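Local coordinates for peptide amidase (PDB 1M22), which probably hydrolyses amide bonds, as a bacterial peptide amidase of the amidase signature family of serine hydrolases, at residues P204-V209 / D248-T253; V237-A242 / V259-A264; G443-T448 / A467-K472. All coordinates share one frame; numbering follows the deposited sequence.

Interaction 1. Residues P204-V209 / D248-T253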
loop_
_atom_site.group_PDB
_atom_site.type_symbol
_atom_site.label_atom_id
_atom_site.label_comp_id
_atom_site.label_asym_id
_atom_site.label_seq_id
_atom_site.Cartn_x
_atom_site.Cartn_y
_atom_site.Cartn_z
ATOM N N PRO A 204 -6.599 1.787 4.273
ATOM C CA PRO A 204 -7.704 2.284 5.091
ATOM C C PRO A 204 -8.991 2.614 4.354
ATOM O O PRO A 204 -9.090 2.487 3.128
ATOM C CB PRO A 204 -7.099 3.513 5.766
ATOM C CG PRO A 204 -6.170 4.038 4.724
ATOM C CD PRO A 204 -5.523 2.788 4.149
ATOM N N THR A 205 -9.988 3.009 5.139
ATOM C CA THR A 205 -11.274 3.437 4.619
ATOM C C THR A 205 -10.973 4.669 3.770
ATOM O O THR A 205 -10.131 5.491 4.144
ATOM C CB THR A 205 -12.206 3.878 5.768
ATOM O OG1 THR A 205 -12.392 2.792 6.681
ATOM C CG2 THR A 205 -13.558 4.329 5.231
ATOM N N VAL A 206 -11.642 4.796 2.631
ATOM C CA VAL A 206 -11.429 5.964 1.788
ATOM C C VAL A 206 -11.926 7.185 2.557
ATOM O O VAL A 206 -13.098 7.268 2.928
ATOM C CB VAL A 206 -12.187 5.831 0.452
ATOM C CG1 VAL A 206 -12.138 7.152 -0.308
ATOM C CG2 VAL A 206 -11.559 4.723 -0.382
ATOM N N GLY A 207 -11.020 8.121 2.808
ATOM C CA GLY A 207 -11.381 9.311 3.554
ATOM C C GLY A 207 -10.609 9.445 4.853
ATOM O O GLY A 207 -10.592 10.524 5.445
ATOM N N LEU A 208 -9.975 8.368 5.311
ATOM C CA LEU A 208 -9.206 8.441 6.551
ATOM C C LEU A 208 -7.911 9.213 6.332
ATOM O O LEU A 208 -7.489 9.986 7.189
ATOM C CB LEU A 208 -8.874 7.038 7.076
ATOM C CG LEU A 208 -8.084 7.024 8.396
ATOM C CD1 LEU A 208 -8.935 7.615 9.516
ATOM C CD2 LEU A 208 -7.671 5.596 8.738
ATOM N N VAL A 209 -7.291 8.993 5.175
ATOM C CA VAL A 209 -6.030 9.635 4.811
ATOM C C VAL A 209 -6.214 10.445 3.530
ATOM O O VAL A 209 -6.721 9.936 2.528
ATOM C CB VAL A 209 -4.920 8.581 4.583
ATOM C CG1 VAL A 209 -3.606 9.268 4.226
ATOM C CG2 VAL A 209 -4.760 7.713 5.826
ATOM N N ASP A 248 -9.299 17.520 0.275
ATOM C CA ASP A 248 -9.850 16.206 -0.055
ATOM C C ASP A 248 -11.184 16.014 0.664
ATOM O O ASP A 248 -11.225 15.607 1.824
ATOM C CB ASP A 248 -8.867 15.102 0.351
ATOM C CG ASP A 248 -9.358 13.710 -0.018
ATOM O OD1 ASP A 248 -10.455 13.589 -0.607
ATOM O OD2 ASP A 248 -8.644 12.731 0.284
ATOM N N PRO A 249 -12.300 16.299 -0.029
ATOM C CA PRO A 249 -13.653 16.172 0.523
ATOM C C PRO A 249 -13.988 14.836 1.182
ATOM O O PRO A 249 -14.821 14.777 2.088
ATOM C CB PRO A 249 -14.542 16.457 -0.685
ATOM C CG PRO A 249 -13.731 17.422 -1.472
ATOM C CD PRO A 249 -12.347 16.812 -1.409
ATOM N N ALA A 250 -13.351 13.761 0.732
ATOM C CA ALA A 250 -13.627 12.452 1.307
ATOM C C ALA A 250 -13.254 12.412 2.786
ATOM O O ALA A 250 -13.857 11.668 3.560
ATOM C CB ALA A 250 -12.866 11.368 0.545
ATOM N N THR A 251 -12.271 13.215 3.185
ATOM C CA THR A 251 -11.849 13.218 4.583
ATOM C C THR A 251 -12.860 13.889 5.505
ATOM O O THR A 251 -12.793 13.730 6.723
ATOM C CB THR A 251 -10.457 13.880 4.774
ATOM O OG1 THR A 251 -10.512 15.272 4.428
ATOM C CG2 THR A 251 -9.418 13.181 3.908
ATOM N N ALA A 252 -13.805 14.622 4.926
ATOM C CA ALA A 252 -14.830 15.297 5.715
ATOM C C ALA A 252 -16.008 14.365 6.001
ATOM O O ALA A 252 -16.902 14.708 6.777
ATOM C CB ALA A 252 -15.318 16.541 4.980
ATOM N N THR A 253 -16.005 13.188 5.381
ATOM C CA THR A 253 -17.089 12.225 5.562
ATOM C C THR A 253 -16.882 11.288 6.746
ATOM O O THR A 253 -17.759 10.487 7.068
ATOM C CB THR A 253 -17.279 11.345 4.307
ATOM O OG1 THR A 253 -16.166 10.452 4.174
ATOM C CG2 THR A 253 -17.384 12.210 3.062
#

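Interaction 2. Residues V237-A242 / V259-A264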
loop_
_atom_site.group_PDB
_atom_site.type_symbol
_atom_site.label_atom_id
_atom_site.label_comp_id
_atom_site.label_asym_id
_atom_site.label_seq_id
_atom_site.Cartn_x
_atom_site.Cartn_y
_atom_site.Cartn_z
ATOM N N VAL A 237 2.485 4.435 11.636
ATOM C CA VAL A 237 2.406 5.249 10.433
ATOM C C VAL A 237 0.990 5.780 10.210
ATOM O O VAL A 237 0.809 6.956 9.883
ATOM C CB VAL A 237 2.865 4.449 9.194
ATOM C CG1 VAL A 237 2.633 5.262 7.934
ATOM C CG2 VAL A 237 4.344 4.111 9.318
ATOM N N LEU A 238 -0.015 4.929 10.400
ATOM C CA LEU A 238 -1.400 5.354 10.207
ATOM C C LEU A 238 -1.736 6.506 11.150
ATOM O O LEU A 238 -2.422 7.454 10.771
ATOM C CB LEU A 238 -2.369 4.188 10.445
ATOM C CG LEU A 238 -3.819 4.455 10.015
ATOM C CD1 LEU A 238 -3.879 4.617 8.500
ATOM C CD2 LEU A 238 -4.716 3.313 10.455
ATOM N N THR A 239 -1.239 6.427 12.379
ATOM C CA THR A 239 -1.487 7.468 13.367
ATOM C C THR A 239 -0.985 8.826 12.875
ATOM O O THR A 239 -1.611 9.857 13.115
ATOM C CB THR A 239 -0.795 7.121 14.706
ATOM O OG1 THR A 239 -1.351 5.907 15.232
ATOM C CG2 THR A 239 -0.989 8.243 15.720
ATOM N N ALA A 240 0.141 8.820 12.172
ATOM C CA ALA A 240 0.719 10.058 11.670
ATOM C C ALA A 240 0.072 10.613 10.397
ATOM O O ALA A 240 -0.023 11.830 10.236
ATOM C CB ALA A 240 2.219 9.868 11.442
ATOM N N ILE A 241 -0.376 9.739 9.498
ATOM C CA ILE A 241 -0.954 10.214 8.243
ATOM C C ILE A 241 -2.461 10.446 8.226
ATOM O O ILE A 241 -2.959 11.163 7.358
ATOM C CB ILE A 241 -0.580 9.282 7.055
ATOM C CG1 ILE A 241 -1.183 7.887 7.240
ATOM C CG2 ILE A 241 0.940 9.199 6.928
ATOM C CD1 ILE A 241 -0.910 6.946 6.069
ATOM N N ALA A 242 -3.193 9.854 9.164
ATOM C CA ALA A 242 -4.640 10.046 9.195
ATOM C C ALA A 242 -4.978 11.479 9.584
ATOM O O ALA A 242 -4.329 12.064 10.454
ATOM C CB ALA A 242 -5.284 9.074 10.180
ATOM N N VAL A 259 -7.968 12.822 17.303
ATOM C CA VAL A 259 -6.534 12.567 17.310
ATOM C C VAL A 259 -6.407 11.179 17.922
ATOM O O VAL A 259 -6.224 11.031 19.131
ATOM C CB VAL A 259 -5.788 13.594 18.184
ATOM C CG1 VAL A 259 -4.296 13.316 18.152
ATOM C CG2 VAL A 259 -6.077 15.002 17.686
ATOM N N TYR A 260 -6.514 10.164 17.071
ATOM C CA TYR A 260 -6.473 8.778 17.513
ATOM C C TYR A 260 -5.119 8.091 17.394
ATOM O O TYR A 260 -4.488 8.103 16.337
ATOM C CB TYR A 260 -7.507 7.972 16.728
ATOM C CG TYR A 260 -7.887 6.660 17.367
ATOM C CD1 TYR A 260 -8.801 6.615 18.419
ATOM C CD2 TYR A 260 -7.339 5.460 16.917
ATOM C CE1 TYR A 260 -9.164 5.407 19.005
ATOM C CE2 TYR A 260 -7.694 4.246 17.497
ATOM C CZ TYR A 260 -8.608 4.226 18.537
ATOM O OH TYR A 260 -8.975 3.026 19.100
ATOM N N ASP A 261 -4.689 7.479 18.491
ATOM C CA ASP A 261 -3.427 6.754 18.528
ATOM C C ASP A 261 -3.733 5.284 18.251
ATOM O O ASP A 261 -4.177 4.552 19.138
ATOM C CB ASP A 261 -2.773 6.918 19.905
ATOM C CG ASP A 261 -1.503 6.103 20.053
ATOM O OD1 ASP A 261 -0.977 5.617 19.031
ATOM O OD2 ASP A 261 -1.026 5.957 21.199
ATOM N N TYR A 262 -3.499 4.853 17.016
ATOM C CA TYR A 262 -3.778 3.472 16.650
ATOM C C TYR A 262 -2.881 2.463 17.361
ATOM O O TYR A 262 -3.209 1.282 17.415
ATOM C CB TYR A 262 -3.684 3.298 15.130
ATOM C CG TYR A 262 -4.788 4.012 14.381
ATOM C CD1 TYR A 262 -6.064 3.448 14.267
ATOM C CD2 TYR A 262 -4.569 5.267 13.815
ATOM C CE1 TYR A 262 -7.092 4.122 13.608
ATOM C CE2 TYR A 262 -5.589 5.947 13.161
ATOM C CZ TYR A 262 -6.847 5.372 13.060
ATOM O OH TYR A 262 -7.857 6.058 12.419
ATOM N N THR A 263 -1.759 2.917 17.917
ATOM C CA THR A 263 -0.882 1.982 18.624
ATOM C C THR A 263 -1.520 1.542 19.941
ATOM O O THR A 263 -1.093 0.560 20.548
ATOM C CB THR A 263 0.524 2.578 18.905
ATOM O OG1 THR A 263 0.429 3.639 19.863
ATOM C CG2 THR A 263 1.140 3.104 17.617
ATOM N N ALA A 264 -2.549 2.264 20.377
ATOM C CA ALA A 264 -3.261 1.910 21.600
ATOM C C ALA A 264 -4.089 0.649 21.347
ATOM O O ALA A 264 -4.519 -0.023 22.285
ATOM C CB ALA A 264 -4.175 3.055 22.032
#

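Interaction 3. Residues G443-T448 / A467-K472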
loop_
_atom_site.group_PDB
_atom_site.type_symbol
_atom_site.label_atom_id
_atom_site.label_comp_id
_atom_site.label_asym_id
_atom_site.label_seq_id
_atom_site.Cartn_x
_atom_site.Cartn_y
_atom_site.Cartn_z
ATOM N N GLY A 443 -14.549 0.836 -0.547
ATOM C CA GLY A 443 -13.855 1.935 0.105
ATOM C C GLY A 443 -13.685 1.612 1.582
ATOM O O GLY A 443 -13.532 2.512 2.413
ATOM N N TYR A 444 -13.711 0.319 1.899
ATOM C CA TYR A 444 -13.587 -0.173 3.272
ATOM C C TYR A 444 -12.156 -0.595 3.591
ATOM O O TYR A 444 -11.373 -0.892 2.693
ATOM C CB TYR A 444 -14.524 -1.363 3.483
ATOM C CG TYR A 444 -16.002 -1.032 3.501
ATOM C CD1 TYR A 444 -16.464 0.273 3.308
ATOM C CD2 TYR A 444 -16.943 -2.036 3.714
ATOM C CE1 TYR A 444 -17.838 0.562 3.329
ATOM C CE2 TYR A 444 -18.309 -1.758 3.734
ATOM C CZ TYR A 444 -18.744 -0.462 3.543
ATOM O OH TYR A 444 -20.096 -0.197 3.578
ATOM N N PRO A 445 -11.806 -0.661 4.882
ATOM C CA PRO A 445 -10.447 -1.050 5.268
ATOM C C PRO A 445 -10.100 -2.528 5.116
ATOM O O PRO A 445 -10.935 -3.412 5.321
ATOM C CB PRO A 445 -10.362 -0.587 6.720
ATOM C CG PRO A 445 -11.761 -0.852 7.217
ATOM C CD PRO A 445 -12.623 -0.338 6.070
ATOM N N SER A 446 -8.850 -2.776 4.741
ATOM C CA SER A 446 -8.332 -4.129 4.591
ATOM C C SER A 446 -6.899 -4.118 5.112
ATOM O O SER A 446 -6.228 -3.087 5.082
ATOM C CB SER A 446 -8.391 -4.589 3.132
ATOM O OG SER A 446 -7.619 -3.767 2.285
ATOM N N LEU A 447 -6.435 -5.267 5.590
ATOM C CA LEU A 447 -5.108 -5.363 6.181
ATOM C C LEU A 447 -4.586 -6.781 6.021
ATOM O O LEU A 447 -5.267 -7.738 6.397
ATOM C CB LEU A 447 -5.226 -5.010 7.670
ATOM C CG LEU A 447 -4.033 -4.732 8.589
ATOM C CD1 LEU A 447 -4.553 -4.280 9.952
ATOM C CD2 LEU A 447 -3.177 -5.974 8.734
ATOM N N THR A 448 -3.389 -6.924 5.459
ATOM C CA THR A 448 -2.804 -8.246 5.290
ATOM C C THR A 448 -1.627 -8.430 6.244
ATOM O O THR A 448 -0.837 -7.511 6.452
ATOM C CB THR A 448 -2.344 -8.488 3.821
ATOM O OG1 THR A 448 -1.831 -9.822 3.697
ATOM C CG2 THR A 448 -1.272 -7.493 3.409
ATOM N N ALA A 467 -16.616 0.207 6.985
ATOM C CA ALA A 467 -16.029 1.535 7.046
ATOM C C ALA A 467 -15.643 1.964 8.458
ATOM O O ALA A 467 -16.390 1.747 9.415
ATOM C CB ALA A 467 -16.991 2.557 6.441
ATOM N N TRP A 468 -14.458 2.560 8.571
ATOM C CA TRP A 468 -13.933 3.097 9.825
ATOM C C TRP A 468 -13.602 2.080 10.914
ATOM O O TRP A 468 -13.435 2.452 12.076
ATOM C CB TRP A 468 -14.909 4.153 10.370
ATOM C CG TRP A 468 -15.426 5.084 9.300
ATOM C CD1 TRP A 468 -16.719 5.199 8.867
ATOM C CD2 TRP A 468 -14.653 5.982 8.491
ATOM N NE1 TRP A 468 -16.797 6.108 7.839
ATOM C CE2 TRP A 468 -15.545 6.604 7.587
ATOM C CE3 TRP A 468 -13.293 6.322 8.442
ATOM C CZ2 TRP A 468 -15.121 7.548 6.643
ATOM C CZ3 TRP A 468 -12.872 7.261 7.501
ATOM C CH2 TRP A 468 -13.786 7.861 6.615
ATOM N N SER A 469 -13.474 0.809 10.543
ATOM C CA SER A 469 -13.167 -0.231 11.524
ATOM C C SER A 469 -11.671 -0.499 11.718
ATOM O O SER A 469 -11.298 -1.544 12.254
ATOM C CB SER A 469 -13.875 -1.540 11.146
ATOM O OG SER A 469 -13.391 -2.067 9.924
ATOM N N GLU A 470 -10.819 0.436 11.305
ATOM C CA GLU A 470 -9.374 0.253 11.462
ATOM C C GLU A 470 -8.947 -0.107 12.884
ATOM O O GLU A 470 -8.101 -0.975 13.071
ATOM C CB GLU A 470 -8.602 1.500 11.020
ATOM C CG GLU A 470 -8.640 1.787 9.527
ATOM C CD GLU A 470 -9.885 2.532 9.099
ATOM O OE1 GLU A 470 -10.688 2.943 9.968
ATOM O OE2 GLU A 470 -10.048 2.718 7.883
ATOM N N PRO A 471 -9.511 0.561 13.907
ATOM C CA PRO A 471 -9.098 0.213 15.274
ATOM C C PRO A 471 -9.292 -1.273 15.576
ATOM O O PRO A 471 -8.400 -1.931 16.117
ATOM C CB PRO A 471 -9.992 1.098 16.140
ATOM C CG PRO A 471 -10.202 2.312 15.272
ATOM C CD PRO A 471 -10.450 1.699 13.911
ATOM N N LYS A 472 -10.456 -1.800 15.214
ATOM C CA LYS A 472 -10.770 -3.205 15.453
ATOM C C LYS A 472 -9.922 -4.133 14.588
ATOM O O LYS A 472 -9.451 -5.172 15.054
ATOM C CB LYS A 472 -12.256 -3.466 15.181
ATOM C CG LYS A 472 -12.692 -4.897 15.458
ATOM C CD LYS A 472 -14.106 -5.168 14.960
ATOM C CE LYS A 472 -15.141 -4.321 15.680
ATOM N NZ LYS A 472 -16.518 -4.614 15.188
#

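Interaction 1. Residues P204-V209 / D248-T253
G207 and T251 bring their backbones together, their CA atoms 4.1 Å apart, and the threonine side chain lies against the glycine carbonyl. T251 CB sits 3.4 Å from G207 O. Beyond it the side chain forks: CG2, beside the backbone N, rests on the same oxygen and reaches G207 C, while OG1 (chi1 65°) turns back into its own segment and meets D248 O at 2.7 Å, in the plane of that carbonyl. OG1 also bonds to D245 N. The backbone of T251 joins in through CA-H...O, with T251 CA 3.1 Å from G207 O and an angle of 150° at the hydrogen. G207 is the third residue of a type II beta turn from T205 to L208, closed by a backbone bond from L208 N to T205 O. Its positive phi (118°) belongs to the glycine position of such a turn, and the bare G207 CA comes within 3.4 Å of A250 O. Next to it, A250 CB meets V206 CG1 at 4.4 Å. D248 opens the 248-253 segment with an Asx turn: its OD1 takes A250 N from above the carboxylate plane, while OD2 forms a salt bridge with R211. The carbonyl oxygens of G207 and T251 both accept a hydrogen bond from R257 NH2.

Interaction 2. Residues V237-A242 / V259-A264
L238 lays its CD2 methyl on the ring of Y262, 3.7 Å from the centroid and only 4° off the ring normal, a CH-pi contact directly over the centre of the face. A chi1 of -169° sets CG anti to the backbone N, and L238 CG itself reaches Y262 CE2 at 3.9 Å. Y260 CD2 lies over the opposite face of the same ring, offset toward the rim, which places the Y262 ring between a leucine methyl and a second tyrosine.

T239 comes next and supplies the polar link. Its OG1 accepts the backbone N-H of Y262 at 3.0 Å, with a bent N-H...O angle of 142°, and also bonds to A235 O one turn back in the helix. The hydroxyl therefore connects the helix backbone to the incoming chain. OG1 also packs 3.5 Å from Y262 CB, while the methyl CG2 meets the chain two residues earlier, at Y260 O, 3.6 Å away.

At A242, the first residue to leave helical geometry, CB meets the edge of the Y262 ring at CE2, 4.3 Å away. Outside the two segments, P471 and I474 of helix 470-484 also touch Y262. The approaching chain is shaped by D261, whose OD1 accepts T263 OG1 and also T263 N, two residues on. The bond to T263 N makes an Asx turn at the start of the 3-10 segment 262-264, docked on the C-terminal end of helix 231-241.

Interaction 3. Residues G443-T448 / A467-K472
Y444 offers one face of its ring to A467, whose backbone N lies 3.6 Å above the plane, over the centre. A467 CB reaches farther toward one side and meets Y444 CE1 at 3.8 Å. No hydrogen bond joins the two segments; the contact is one of close packing, carried mainly by Y444, P445 and A467.

The pyrrolidine ring of P445 touches three parts of the facing chain with three different atoms. CD rests against A467 CA at 4.0 Å, CG lies 3.4 Å from S469 OG, and CB lies 3.5 Å from E470 OE2. The proline and glutamate side chains cross at about a right angle, and the bend of the glutamate at chi2 (83°) swings CD round so that the carboxylate approaches the ring.

The polar groups around the proline are held by other residues. E470 OE2 bonds to T205 OG1, which also bonds to W468 N, so one threonine hydroxyl fixes both the carboxylate and the backbone beside it. Farther out, D402 takes the tyrosine hydroxyl and K203 NZ binds Y444 O, so the hydroxyl and the backbone carbonyl of Y444 both have partners.

On one side, a Schellman motif with G443 as its positive-phi C-prime residue ends helix 436-442 and leads into strand 446-454. On the other, S469 stands at the N-cap position of helix 470-484, but its OG bonds to T466 O and does not cap the helix. The contact thus joins a helix-to-strand connection to a helix start beside the central mixed sheet of the amidase fold.

How the interactions relate
The three contacts adjoin one another, with centres 12 to 14 Å apart. L208 bridges interactions 1 and 2: its CD1 lies 3.5 Å from Y262 OH, and its CD2 lies 3.9 Å from L238 CD1. T205 ties interaction 1 to interaction 3, with its OG1 2.6 Å from E470 OE2 and 2.8 Å from W468 N. Interactions 2 and 3 meet at the start of helix 470-484, where Y260 OH packs on P471 CB at 3.7 Å. Both lie away from the annotated active site; in interaction 1 the V209 side chain is about 12 Å from that of the active-site K86. A bound HEPES molecule, probably from the crystallisation liquor, lies about 3 Å from the D248 side chain.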